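Local coordinates for Lmo0812 protein (Listeria monocytogenes serovar 1/2a, PDB 4YF1) that is a putative pyrophosphohydrolase of the HD-domain family, probably acting as a guanosine-3',5'-bis(diphosphate) 3'-diphosphatase, at residues His35-Leu43 / Ala115-Asn124; Arg49-His59 / Phe76-His87. One frame throughout, in Å; residues are numbered along the deposited sequence.

Contact 1: residues His35-Leu43 / Ala115-Asn124; sequences HPLNVARIL and ALIVADKLDN
H35 reaches across to D120 and D123, joining two helices of the all-helical HD domain at a place where the family's H...HD...D metal-binding pattern would have H35 as its first histidine and D120 as its last aspartate; no metal is bound to them here. The polar half of the contact turns on the imidazole, whose two nitrogens each meet a carboxylate. H35 NE2 is hydrogen-bonded to D120 OD1 at 2.5 Å, with the oxygen in the ring plane and the carboxylate turned 73° from it. H35 ND1 bonds to D123 OD2 at 2.7 Å, using the lone pair that points away from the other oxygen. With CG anti to the backbone N (chi1 179°), the ring leans off its helix into the gap between the two acids. Histidine suits the place because its nitrogens lie on different edges. The second oxygen of D123 accepts from N38 ND2, and N38 is itself tied to G29 and Y32 of the preceding loop, so the carboxylate is held at both oxygens. D120 OD2 pairs with K121 NZ at 3.0 Å.

The apolar half lies toward the C-terminal end of 35-43 and the N-terminal end of 115-124; the axes of these two segments approach to 9.0 Å, their directions 126° apart. Small A119 lets V39 come close, their CA atoms 5.6 Å apart, while I42 rests CG2 on its methyl and sends CD1 toward L122 CD2. L43 straddles the neighbouring turn: its CD2 packs on A115, and its CD1 meets L116 CD2 at 3.9 Å.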
loop_
_atom_site.group_PDB
_atom_site.type_symbol
_atom_site.label_atom_id
_atom_site.label_comp_id
_atom_site.label_asym_id
_atom_site.label_seq_id
_atom_site.Cartn_x
_atom_site.Cartn_y
_atom_site.Cartn_z
ATOM N N HIS A 35 10.009 4.787 1.236
ATOM C CA HIS A 35 9.771 4.449 2.635
ATOM C C HIS A 35 8.538 3.538 2.817
ATOM O O HIS A 35 8.660 2.502 3.437
ATOM C CB HIS A 35 9.688 5.743 3.478
ATOM C CG HIS A 35 9.414 5.512 4.931
ATOM N ND1 HIS A 35 10.345 4.958 5.780
ATOM C CD2 HIS A 35 8.329 5.790 5.692
ATOM C CE1 HIS A 35 9.841 4.890 7.000
ATOM N NE2 HIS A 35 8.615 5.381 6.971
ATOM N N PRO A 36 7.377 3.886 2.222
ATOM C CA PRO A 36 6.197 3.010 2.403
ATOM C C PRO A 36 6.394 1.585 1.882
ATOM O O PRO A 36 5.956 0.649 2.541
ATOM C CB PRO A 36 5.108 3.711 1.595
ATOM C CG PRO A 36 5.522 5.141 1.549
ATOM C CD PRO A 36 7.024 5.107 1.463
ATOM N N LEU A 37 7.014 1.420 0.710
ATOM C CA LEU A 37 7.257 0.099 0.162
ATOM C C LEU A 37 8.225 -0.696 1.036
ATOM O O LEU A 37 8.040 -1.878 1.246
ATOM C CB LEU A 37 7.741 0.199 -1.288
ATOM C CG LEU A 37 6.655 0.515 -2.329
ATOM C CD1 LEU A 37 5.762 -0.687 -2.496
ATOM C CD2 LEU A 37 5.802 1.716 -1.994
ATOM N N ASN A 38 9.273 -0.030 1.532
ATOM C CA ASN A 38 10.237 -0.712 2.410
ATOM C C ASN A 38 9.653 -1.103 3.762
ATOM O O ASN A 38 9.981 -2.159 4.300
ATOM C CB ASN A 38 11.518 0.150 2.655
ATOM C CG ASN A 38 12.451 0.224 1.450
ATOM O OD1 ASN A 38 12.304 -0.486 0.460
ATOM N ND2 ASN A 38 13.490 1.095 1.562
ATOM N N VAL A 39 8.796 -0.254 4.322
ATOM C CA VAL A 39 8.141 -0.546 5.603
ATOM C C VAL A 39 7.164 -1.739 5.354
ATOM O O VAL A 39 7.107 -2.668 6.134
ATOM C CB VAL A 39 7.387 0.692 6.143
ATOM C CG1 VAL A 39 6.419 0.325 7.234
ATOM C CG2 VAL A 39 8.370 1.755 6.619
ATOM N N ALA A 40 6.447 -1.693 4.244
ATOM C CA ALA A 40 5.495 -2.816 3.922
ATOM C C ALA A 40 6.237 -4.156 3.801
ATOM O O ALA A 40 5.753 -5.186 4.249
ATOM C CB ALA A 40 4.728 -2.500 2.641
ATOM N N ARG A 41 7.424 -4.139 3.194
ATOM C CA ARG A 41 8.260 -5.323 3.097
ATOM C C ARG A 41 8.693 -5.874 4.454
ATOM O O ARG A 41 8.655 -7.097 4.684
ATOM C CB ARG A 41 9.482 -5.049 2.196
ATOM C CG ARG A 41 10.520 -6.143 2.159
ATOM C CD ARG A 41 11.668 -5.868 1.192
ATOM N NE ARG A 41 12.697 -6.875 1.364
ATOM C CZ ARG A 41 13.563 -6.899 2.371
ATOM N NH1 ARG A 41 13.614 -5.884 3.265
ATOM N NH2 ARG A 41 14.441 -7.891 2.448
ATOM N N ILE A 42 9.147 -5.003 5.349
ATOM C CA ILE A 42 9.534 -5.419 6.698
ATOM C C ILE A 42 8.338 -6.113 7.389
ATOM O O ILE A 42 8.473 -7.155 7.952
ATOM C CB ILE A 42 9.982 -4.215 7.524
ATOM C CG1 ILE A 42 11.330 -3.696 6.994
ATOM C CG2 ILE A 42 10.110 -4.594 8.979
ATOM C CD1 ILE A 42 11.657 -2.271 7.390
ATOM N N LEU A 43 7.179 -5.524 7.284
ATOM C CA LEU A 43 5.977 -6.101 7.930
ATOM C C LEU A 43 5.537 -7.438 7.300
ATOM O O LEU A 43 5.168 -8.364 8.033
ATOM C CB LEU A 43 4.840 -5.088 7.922
ATOM C CG LEU A 43 5.107 -3.841 8.803
ATOM C CD1 LEU A 43 4.174 -2.696 8.452
ATOM C CD2 LEU A 43 4.974 -4.187 10.282
ATOM N N ALA A 115 4.314 -3.064 15.927
ATOM C CA ALA A 115 5.080 -3.386 14.721
ATOM C C ALA A 115 5.069 -2.248 13.699
ATOM O O ALA A 115 6.073 -2.016 13.021
ATOM C CB ALA A 115 4.567 -4.680 14.089
ATOM N N LEU A 116 3.944 -1.539 13.595
ATOM C CA LEU A 116 3.834 -0.435 12.653
ATOM C C LEU A 116 4.820 0.676 12.990
ATOM O O LEU A 116 5.477 1.268 12.091
ATOM C CB LEU A 116 2.438 0.125 12.697
ATOM C CG LEU A 116 1.458 -0.808 11.983
ATOM C CD1 LEU A 116 0.054 -0.483 12.489
ATOM C CD2 LEU A 116 1.576 -0.630 10.478
ATOM N N ILE A 117 4.925 0.944 14.277
ATOM C CA ILE A 117 5.855 1.994 14.751
ATOM C C ILE A 117 7.301 1.546 14.563
ATOM O O ILE A 117 8.119 2.330 14.064
ATOM C CB ILE A 117 5.617 2.347 16.230
ATOM C CG1 ILE A 117 4.250 3.012 16.394
ATOM C CG2 ILE A 117 6.738 3.290 16.743
ATOM C CD1 ILE A 117 3.767 3.204 17.824
ATOM N N VAL A 118 7.653 0.343 15.012
ATOM C CA VAL A 118 9.057 -0.089 14.907
ATOM C C VAL A 118 9.517 -0.220 13.436
ATOM O O VAL A 118 10.616 0.229 13.101
ATOM C CB VAL A 118 9.343 -1.343 15.716
ATOM C CG1 VAL A 118 10.770 -1.775 15.593
ATOM C CG2 VAL A 118 8.962 -1.177 17.182
ATOM N N ALA A 119 8.668 -0.760 12.560
ATOM C CA ALA A 119 9.014 -0.888 11.148
ATOM C C ALA A 119 9.289 0.475 10.511
ATOM O O ALA A 119 10.232 0.638 9.735
ATOM C CB ALA A 119 7.926 -1.617 10.389
ATOM N N ASP A 120 8.449 1.443 10.842
ATOM C CA ASP A 120 8.619 2.806 10.354
ATOM C C ASP A 120 9.980 3.364 10.827
ATOM O O ASP A 120 10.730 3.929 10.035
ATOM C CB ASP A 120 7.494 3.681 10.897
ATOM C CG ASP A 120 7.678 5.173 10.544
ATOM O OD1 ASP A 120 7.772 5.495 9.347
ATOM O OD2 ASP A 120 7.682 6.004 11.461
ATOM N N LYS A 121 10.295 3.181 12.102
ATOM C CA LYS A 121 11.600 3.688 12.650
ATOM C C LYS A 121 12.795 2.959 12.115
ATOM O O LYS A 121 13.861 3.529 11.967
ATOM C CB LYS A 121 11.640 3.612 14.170
ATOM C CG LYS A 121 11.097 4.844 14.818
ATOM C CD LYS A 121 9.660 5.057 14.496
ATOM C CE LYS A 121 9.392 6.528 14.334
ATOM N NZ LYS A 121 7.910 6.713 14.351
ATOM N N LEU A 122 12.628 1.666 11.898
ATOM C CA LEU A 122 13.705 0.850 11.347
ATOM C C LEU A 122 14.120 1.311 9.964
ATOM O O LEU A 122 15.311 1.493 9.714
ATOM C CB LEU A 122 13.301 -0.650 11.326
ATOM C CG LEU A 122 14.292 -1.639 10.700
ATOM C CD1 LEU A 122 15.695 -1.560 11.261
ATOM C CD2 LEU A 122 13.779 -3.086 10.799
ATOM N N ASP A 123 13.168 1.521 9.059
ATOM C CA ASP A 123 13.548 1.977 7.734
ATOM C C ASP A 123 14.221 3.369 7.822
ATOM O O ASP A 123 15.175 3.622 7.091
ATOM C CB ASP A 123 12.376 2.042 6.777
ATOM C CG ASP A 123 12.810 2.416 5.368
ATOM O OD1 ASP A 123 13.576 1.647 4.724
ATOM O OD2 ASP A 123 12.376 3.472 4.892
ATOM N N ASN A 124 13.696 4.250 8.684
ATOM C CA ASN A 124 14.295 5.602 8.886
ATOM C C ASN A 124 15.750 5.505 9.352
ATOM O O ASN A 124 16.618 6.137 8.764
ATOM C CB ASN A 124 13.495 6.420 9.918
ATOM C CG ASN A 124 12.135 6.879 9.410
ATOM O OD1 ASN A 124 11.820 6.785 8.216
ATOM N ND2 ASN A 124 11.314 7.406 10.332
#

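Contact 2: residues Arg49-His59 / Phe76-His87; sequences REEVVVAGLLH and FGDEVADLVASH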
loop_
_atom_site.group_PDB
_atom_site.type_symbol
_atom_site.label_atom_id
_atom_site.label_comp_id
_atom_site.label_asym_id
_atom_site.label_seq_id
_atom_site.Cartn_x
_atom_site.Cartn_y
_atom_site.Cartn_z
ATOM N N ARG A 49 -0.463 -9.757 8.713
ATOM C CA ARG A 49 -1.542 -9.842 7.745
ATOM C C ARG A 49 -1.592 -8.617 6.865
ATOM O O ARG A 49 -1.003 -7.562 7.187
ATOM C CB ARG A 49 -2.896 -10.053 8.443
ATOM C CG ARG A 49 -3.373 -8.904 9.299
ATOM C CD ARG A 49 -4.488 -9.316 10.248
ATOM N NE ARG A 49 -4.795 -8.263 11.212
ATOM C CZ ARG A 49 -5.895 -7.513 11.251
ATOM N NH1 ARG A 49 -6.949 -7.721 10.437
ATOM N NH2 ARG A 49 -5.989 -6.587 12.193
ATOM N N GLU A 50 -2.336 -8.746 5.777
ATOM C CA GLU A 50 -2.442 -7.711 4.758
ATOM C C GLU A 50 -2.909 -6.348 5.296
ATOM O O GLU A 50 -2.348 -5.300 4.919
ATOM C CB GLU A 50 -3.363 -8.173 3.613
ATOM C CG GLU A 50 -3.056 -7.476 2.302
ATOM C CD GLU A 50 -1.669 -7.843 1.766
ATOM O OE1 GLU A 50 -0.904 -6.926 1.361
ATOM O OE2 GLU A 50 -1.334 -9.059 1.798
ATOM N N GLU A 51 -3.903 -6.353 6.190
ATOM C CA GLU A 51 -4.375 -5.094 6.769
ATOM C C GLU A 51 -3.229 -4.304 7.450
ATOM O O GLU A 51 -3.196 -3.072 7.400
ATOM C CB GLU A 51 -5.478 -5.313 7.790
ATOM C CG GLU A 51 -6.813 -5.824 7.225
ATOM C CD GLU A 51 -6.838 -7.286 6.849
ATOM O OE1 GLU A 51 -5.800 -8.000 6.913
ATOM O OE2 GLU A 51 -7.957 -7.748 6.483
ATOM N N VAL A 52 -2.327 -5.028 8.107
ATOM C CA VAL A 52 -1.191 -4.409 8.802
ATOM C C VAL A 52 -0.182 -3.880 7.797
ATOM O O VAL A 52 0.340 -2.780 7.955
ATOM C CB VAL A 52 -0.507 -5.394 9.788
ATOM C CG1 VAL A 52 0.731 -4.785 10.442
ATOM C CG2 VAL A 52 -1.465 -5.811 10.895
ATOM N N VAL A 53 0.128 -4.684 6.787
ATOM C CA VAL A 53 1.063 -4.279 5.755
ATOM C C VAL A 53 0.600 -2.990 5.066
ATOM O O VAL A 53 1.392 -2.052 4.854
ATOM C CB VAL A 53 1.278 -5.400 4.733
ATOM C CG1 VAL A 53 2.036 -4.885 3.519
ATOM C CG2 VAL A 53 1.997 -6.562 5.386
ATOM N N VAL A 54 -0.681 -2.942 4.727
ATOM C CA VAL A 54 -1.251 -1.776 4.064
ATOM C C VAL A 54 -1.281 -0.566 4.969
ATOM O O VAL A 54 -1.059 0.550 4.499
ATOM C CB VAL A 54 -2.645 -2.080 3.494
ATOM C CG1 VAL A 54 -3.316 -0.815 2.973
ATOM C CG2 VAL A 54 -2.513 -3.100 2.371
ATOM N N ALA A 55 -1.557 -0.773 6.261
ATOM C CA ALA A 55 -1.533 0.354 7.197
ATOM C C ALA A 55 -0.123 0.935 7.211
ATOM O O ALA A 55 0.039 2.150 7.276
ATOM C CB ALA A 55 -1.950 -0.070 8.595
ATOM N N GLY A 56 0.900 0.071 7.134
ATOM C CA GLY A 56 2.294 0.574 7.117
ATOM C C GLY A 56 2.565 1.384 5.860
ATOM O O GLY A 56 3.232 2.434 5.881
ATOM N N LEU A 57 2.048 0.877 4.752
ATOM C CA LEU A 57 2.170 1.526 3.463
ATOM C C LEU A 57 1.520 2.942 3.442
ATOM O O LEU A 57 2.071 3.886 2.848
ATOM C CB LEU A 57 1.477 0.641 2.420
ATOM C CG LEU A 57 1.718 0.927 0.960
ATOM C CD1 LEU A 57 3.086 0.411 0.540
ATOM C CD2 LEU A 57 0.629 0.259 0.124
ATOM N N LEU A 58 0.363 3.079 4.100
ATOM C CA LEU A 58 -0.398 4.339 4.068
ATOM C C LEU A 58 0.034 5.415 5.075
ATOM O O LEU A 58 -0.420 6.557 4.980
ATOM C CB LEU A 58 -1.875 4.040 4.230
ATOM C CG LEU A 58 -2.479 3.199 3.101
ATOM C CD1 LEU A 58 -3.904 2.800 3.450
ATOM C CD2 LEU A 58 -2.452 3.934 1.771
ATOM N N HIS A 59 0.914 5.070 6.008
ATOM C CA HIS A 59 1.354 6.028 7.018
ATOM C C HIS A 59 1.807 7.378 6.424
ATOM O O HIS A 59 1.275 8.425 6.810
ATOM C CB HIS A 59 2.422 5.391 7.925
ATOM C CG HIS A 59 3.108 6.357 8.839
ATOM N ND1 HIS A 59 2.613 6.696 10.079
ATOM C CD2 HIS A 59 4.255 7.067 8.685
ATOM C CE1 HIS A 59 3.425 7.571 10.652
ATOM N NE2 HIS A 59 4.434 7.803 9.831
ATOM N N PHE A 76 -10.424 1.859 2.103
ATOM C CA PHE A 76 -9.831 0.641 2.688
ATOM C C PHE A 76 -10.568 0.031 3.880
ATOM O O PHE A 76 -10.222 -1.067 4.312
ATOM C CB PHE A 76 -8.395 0.954 3.121
ATOM C CG PHE A 76 -7.502 1.378 1.987
ATOM C CD1 PHE A 76 -6.887 0.424 1.172
ATOM C CD2 PHE A 76 -7.264 2.716 1.733
ATOM C CE1 PHE A 76 -6.065 0.806 0.125
ATOM C CE2 PHE A 76 -6.440 3.107 0.685
ATOM C CZ PHE A 76 -5.844 2.151 -0.126
ATOM N N GLY A 77 -11.531 0.753 4.442
ATOM C CA GLY A 77 -12.307 0.256 5.577
ATOM C C GLY A 77 -11.778 0.698 6.928
ATOM O O GLY A 77 -10.666 1.265 7.047
ATOM N N ASP A 78 -12.573 0.418 7.951
ATOM C CA ASP A 78 -12.264 0.806 9.319
ATOM C C ASP A 78 -11.044 0.126 9.952
ATOM O O ASP A 78 -10.304 0.797 10.676
ATOM C CB ASP A 78 -13.485 0.620 10.228
ATOM C CG ASP A 78 -14.600 1.652 9.966
ATOM O OD1 ASP A 78 -14.336 2.865 9.757
ATOM O OD2 ASP A 78 -15.773 1.245 10.034
ATOM N N GLU A 79 -10.824 -1.167 9.685
ATOM C CA GLU A 79 -9.695 -1.887 10.277
ATOM C C GLU A 79 -8.363 -1.257 9.878
ATOM O O GLU A 79 -7.520 -0.988 10.739
ATOM C CB GLU A 79 -9.658 -3.370 9.892
ATOM C CG GLU A 79 -10.696 -4.237 10.568
ATOM C CD GLU A 79 -10.425 -5.730 10.378
ATOM O OE1 GLU A 79 -11.338 -6.446 9.898
ATOM O OE2 GLU A 79 -9.301 -6.183 10.679
ATOM N N VAL A 80 -8.167 -1.059 8.573
ATOM C CA VAL A 80 -6.952 -0.392 8.089
ATOM C C VAL A 80 -6.891 1.064 8.614
ATOM O O VAL A 80 -5.835 1.526 9.078
ATOM C CB VAL A 80 -6.887 -0.453 6.558
ATOM C CG1 VAL A 80 -5.798 0.442 5.997
ATOM C CG2 VAL A 80 -6.693 -1.896 6.113
ATOM N N ALA A 81 -8.023 1.781 8.556
ATOM C CA ALA A 81 -8.061 3.175 9.026
ATOM C C ALA A 81 -7.635 3.273 10.490
ATOM O O ALA A 81 -6.839 4.133 10.845
ATOM C CB ALA A 81 -9.426 3.784 8.824
ATOM N N ASP A 82 -8.113 2.340 11.311
ATOM C CA ASP A 82 -7.758 2.314 12.731
ATOM C C ASP A 82 -6.307 1.982 12.976
ATOM O O ASP A 82 -5.688 2.526 13.903
ATOM C CB ASP A 82 -8.643 1.344 13.507
ATOM C CG ASP A 82 -10.073 1.848 13.650
ATOM O OD1 ASP A 82 -10.325 3.050 13.383
ATOM O OD2 ASP A 82 -10.942 1.026 14.025
ATOM N N LEU A 83 -5.762 1.079 12.178
ATOM C CA LEU A 83 -4.350 0.730 12.331
ATOM C C LEU A 83 -3.490 1.974 11.972
ATOM O O LEU A 83 -2.550 2.327 12.688
ATOM C CB LEU A 83 -3.983 -0.496 11.482
ATOM C CG LEU A 83 -4.494 -1.843 12.035
ATOM C CD1 LEU A 83 -4.352 -2.945 11.002
ATOM C CD2 LEU A 83 -3.744 -2.207 13.310
ATOM N N VAL A 84 -3.862 2.646 10.899
ATOM C CA VAL A 84 -3.167 3.853 10.463
ATOM C C VAL A 84 -3.231 4.953 11.521
ATOM O O VAL A 84 -2.201 5.574 11.855
ATOM C CB VAL A 84 -3.733 4.371 9.123
ATOM C CG1 VAL A 84 -3.188 5.758 8.804
ATOM C CG2 VAL A 84 -3.357 3.426 8.010
ATOM N N ALA A 85 -4.427 5.193 12.050
ATOM C CA ALA A 85 -4.616 6.221 13.060
ATOM C C ALA A 85 -3.829 5.946 14.318
ATOM O O ALA A 85 -3.434 6.899 15.004
ATOM C CB ALA A 85 -6.094 6.385 13.410
ATOM N N SER A 86 -3.584 4.668 14.637
ATOM C CA SER A 86 -2.851 4.341 15.857
ATOM C C SER A 86 -1.429 4.949 15.912
ATOM O O SER A 86 -0.952 5.255 17.001
ATOM C CB SER A 86 -2.764 2.836 16.091
ATOM O OG SER A 86 -1.848 2.182 15.217
ATOM N N HIS A 87 -0.788 5.171 14.769
ATOM C CA HIS A 87 0.589 5.728 14.735
ATOM C C HIS A 87 0.744 7.105 14.079
ATOM O O HIS A 87 1.860 7.598 13.929
ATOM C CB HIS A 87 1.526 4.724 14.054
ATOM C CG HIS A 87 2.913 5.243 13.821
ATOM N ND1 HIS A 87 3.518 6.153 14.662
ATOM C CD2 HIS A 87 3.858 4.881 12.921
ATOM C CE1 HIS A 87 4.751 6.384 14.246
ATOM N NE2 HIS A 87 4.986 5.617 13.198
HETATM O O HOH W 1 -8.463 -5.146 13.292
#
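H59 and H87 both carry CG anti to the backbone N (chi1 170° and 173°), which swings their imidazoles off two different helices into an offset stack, centroids 4.4 Å apart and planes 16° from parallel. H59 CE1 lies over one face of the H87 ring, 3.5 Å from H87 CD2. Flat rings suit this position because they can overlap while keeping the nitrogens at their edges available to other partners.

At the other end, R49 takes the crowded first torsion and then runs extended, carrying its guanidinium to E79. R49 NH1 donates to E79 OE2 at 2.8 Å in a nearly straight bond, in the guanidinium plane, and one water bridges R49 NH2 to the same oxygen. R49 NE pairs with E112 of helix 111-132, so the arginine spans two acids as a long, many-handed cation can.

Between these ends the helices pack through small and branched residues. A55 CB lies 3.6 Å from L83 CB, and V84 CG2 lies against the A55 backbone; a side chain this short allows the axes of 50-59 and 78-87 to approach to 8.6 Å. L58 CD1 sits over one face of F76 in a CH-pi contact, 3.9 Å from the ring centroid, and also touches V80 CG1. F76 packs in addition on P36 of the second subunit. The pairing of helices 50-64 and 78-87 belongs to the helical core of an HD domain, in which H59 probably corresponds to the histidine of the HD motif and would face the metal site.

Contact 1 and contact 2, their centres about 13 Å apart, meet at the presumed active site. D120 of contact 1 accepts a probable hydrogen bond at OD2 from H87 NE2, 3.2 Å away, so H87 joins the two contacts and would be a second-shell residue if a metal were bound. H35, H59 and D120, with D60 next in the chain, converge as in an HD-type metal centre, although none of them holds a metal here; the sodium ion sits elsewhere, about 9 Å from the V84 side chain. Helices 35-45 and 50-64 also pack directly, P36 CB lying 3.3 Å from L57 O, and both contacts reach the second subunit.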